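PDB 5D2G: 4-oxalocrotonate decarboxylase NahK from Pseudomonas putida, which catalyses the decarboxylation of (3E)-2-oxohex-3-enedioate to 2-oxopent-4-enoate in the breakdown of aromatic hydrocarbons, using a bound divalent metal ion. Local coordinates for residues K126-I131 against T159-D164. The protein carries 1 engineered substitution. Numbering follows the deposited sequence.
With MG (magnesium ion), chain B.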
loop_
_atom_site.group_PDB
_atom_site.type_symbol
_atom_site.label_atom_id
_atom_site.label_comp_id
_atom_site.label_asym_id
_atom_site.label_seq_id
_atom_site.Cartn_x
_atom_site.Cartn_y
_atom_site.Cartn_z
ATOM N N LYS A 126 -4.697 -10.894 0.632
ATOM C CA LYS A 126 -4.883 -10.828 -0.800
ATOM C C LYS A 126 -3.613 -10.233 -1.354
ATOM O O LYS A 126 -2.898 -9.512 -0.648
ATOM C CB LYS A 126 -6.046 -9.896 -1.142
ATOM C CG LYS A 126 -7.387 -10.359 -0.597
ATOM C CD LYS A 126 -8.516 -9.445 -1.080
ATOM C CE LYS A 126 -9.867 -9.909 -0.553
ATOM N NZ LYS A 126 -10.998 -9.180 -1.194
ATOM N N ILE A 127 -3.324 -10.519 -2.614
ATOM C CA ILE A 127 -2.141 -9.939 -3.231
ATOM C C ILE A 127 -2.578 -9.045 -4.380
ATOM O O ILE A 127 -3.662 -9.223 -4.943
ATOM C CB ILE A 127 -1.165 -11.025 -3.734
ATOM C CG1 ILE A 127 -1.861 -11.978 -4.701
ATOM C CG2 ILE A 127 -0.608 -11.829 -2.556
ATOM C CD1 ILE A 127 -0.883 -12.711 -5.599
ATOM N N GLU A 128 -1.742 -8.073 -4.712
ATOM C CA GLU A 128 -2.006 -7.214 -5.844
ATOM C C GLU A 128 -0.643 -6.880 -6.445
ATOM O O GLU A 128 0.333 -6.680 -5.706
ATOM C CB GLU A 128 -2.758 -5.950 -5.393
ATOM C CG GLU A 128 -2.096 -5.195 -4.269
ATOM C CD GLU A 128 -2.926 -4.010 -3.746
ATOM O OE1 GLU A 128 -4.021 -3.711 -4.287
ATOM O OE2 GLU A 128 -2.462 -3.378 -2.778
ATOM N N ALA A 129 -0.563 -6.867 -7.775
ATOM C CA ALA A 129 0.691 -6.551 -8.462
ATOM C C ALA A 129 0.867 -5.042 -8.540
ATOM O O ALA A 129 -0.071 -4.318 -8.886
ATOM C CB ALA A 129 0.688 -7.126 -9.831
ATOM N N GLU A 130 2.069 -4.569 -8.225
ATOM C CA GLU A 130 2.342 -3.141 -8.242
ATOM C C GLU A 130 3.714 -2.841 -8.811
ATOM O O GLU A 130 4.553 -3.738 -9.002
ATOM C CB GLU A 130 2.242 -2.541 -6.831
ATOM C CG GLU A 130 1.022 -3.021 -6.028
ATOM C CD GLU A 130 0.690 -2.142 -4.843
ATOM O OE1 GLU A 130 -0.108 -2.606 -4.000
ATOM O OE2 GLU A 130 1.194 -0.995 -4.759
ATOM N N ILE A 131 3.940 -1.565 -9.074
ATOM C CA ILE A 131 5.273 -1.096 -9.392
ATOM C C ILE A 131 5.662 -0.119 -8.278
ATOM O O ILE A 131 4.880 0.760 -7.896
ATOM C CB ILE A 131 5.339 -0.494 -10.834
ATOM C CG1 ILE A 131 6.788 -0.280 -11.265
ATOM C CG2 ILE A 131 4.531 0.785 -10.948
ATOM C CD1 ILE A 131 7.500 -1.583 -11.569
ATOM N N THR A 159 6.795 -5.038 -7.503
ATOM C CA THR A 159 6.470 -5.383 -6.123
ATOM C C THR A 159 5.049 -5.911 -6.045
ATOM O O THR A 159 4.123 -5.300 -6.581
ATOM C CB THR A 159 6.529 -4.150 -5.207
ATOM O OG1 THR A 159 7.756 -3.451 -5.418
ATOM C CG2 THR A 159 6.415 -4.557 -3.719
ATOM N N VAL A 160 4.871 -7.033 -5.369
ATOM C CA VAL A 160 3.535 -7.519 -5.080
ATOM C C VAL A 160 3.237 -7.164 -3.637
ATOM O O VAL A 160 4.059 -7.444 -2.761
ATOM C CB VAL A 160 3.468 -9.046 -5.258
ATOM C CG1 VAL A 160 2.168 -9.600 -4.690
ATOM C CG2 VAL A 160 3.646 -9.408 -6.729
ATOM N N GLU A 161 2.092 -6.528 -3.379
ATOM C CA GLU A 161 1.713 -6.283 -1.994
ATOM C C GLU A 161 0.835 -7.413 -1.510
ATOM O O GLU A 161 -0.003 -7.920 -2.254
ATOM C CB GLU A 161 0.950 -4.969 -1.811
ATOM C CG GLU A 161 0.930 -4.552 -0.337
ATOM C CD GLU A 161 0.269 -3.214 -0.073
ATOM O OE1 GLU A 161 -0.385 -2.655 -0.983
ATOM O OE2 GLU A 161 0.415 -2.728 1.069
ATOM N N VAL A 162 1.026 -7.816 -0.261
ATOM C CA VAL A 162 0.035 -8.658 0.375
ATOM C C VAL A 162 -0.722 -7.706 1.269
ATOM O O VAL A 162 -0.128 -7.092 2.175
ATOM C CB VAL A 162 0.660 -9.741 1.245
ATOM C CG1 VAL A 162 -0.446 -10.617 1.821
ATOM C CG2 VAL A 162 1.646 -10.583 0.424
ATOM N N ILE A 163 -2.013 -7.540 1.004
ATOM C CA ILE A 163 -2.810 -6.663 1.855
ATOM C C ILE A 163 -3.698 -7.545 2.706
ATOM O O ILE A 163 -4.033 -8.658 2.317
ATOM C CB ILE A 163 -3.661 -5.658 1.059
ATOM C CG1 ILE A 163 -4.581 -6.379 0.074
ATOM C CG2 ILE A 163 -2.777 -4.650 0.322
ATOM C CD1 ILE A 163 -5.481 -5.406 -0.721
ATOM N N ASP A 164 -4.060 -7.051 3.883
ATOM C CA ASP A 164 -4.831 -7.862 4.799
ATOM C C ASP A 164 -5.552 -6.895 5.697
ATOM O O ASP A 164 -5.000 -6.432 6.689
ATOM C CB ASP A 164 -3.874 -8.755 5.593
ATOM C CG ASP A 164 -4.579 -9.784 6.430
ATOM O OD1 ASP A 164 -5.730 -10.152 6.112
ATOM O OD2 ASP A 164 -3.950 -10.231 7.419
HETATM MG MG MG B . -1.179 -1.913 -2.577
HETATM O O HOH W 1 -0.047 -0.230 -2.505
HETATM O O HOH W 2 -2.535 -0.969 -1.602
HETATM O O HOH W 3 -2.559 -0.980 -3.912
#
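Glu128, Glu130 and Glu161 converge on one magnesium ion from two neighbouring antiparallel strands, the metal site of the FAH fold. Lys126-Ile163, Glu128-Glu161 and Glu130-Thr159 are hydrogen-bonded pairs with two N-H...O bonds each (Lys126 N to Ile163 O, 2.9 Å); Ile127-Val162 and Ala129-Val160 are the non-hydrogen-bonded pairs between them. The side chains of these latter four make the tightly packed face: Ile127 CB lies 3.7 Å from Val160 CG1, and Ile127 CG2 is 3.9 Å from Val162 CG2. Strand 267-272 covers this side through Ile268 and Val270.

On the metal face, Glu128 and Glu161 run side by side, their carboxylate planes 29° apart, whereas that of Glu130 is turned 72° from Glu161. Each gives one oxygen, and the ion holds Glu128 OE2 and Glu161 OE1 only 2.8 Å apart; its positive charge probably offsets their repulsion. Glu161 OE2 forms a salt bridge with Lys83 NZ, and Glu130 OE2 accepts a hydrogen bond from Gly254 N.

The solvent side is the Lys126-Ile163 end, where the extended, exposed Lys126 chain leads away. Ile163 chi1 of 57° leaves CG2 anti to the carbonyl carbon, within 3.4 Å of Glu128 OE2. With an alanine here, a gap would probably open beside the Glu128 carboxylate and Lys126 CB would lose its CG1 neighbour. Opposite the three glutamates, waters complete six-fold coordination; water 1, 2.0 Å from magnesium, also donates to Glu130 OE2 at 2.7 Å.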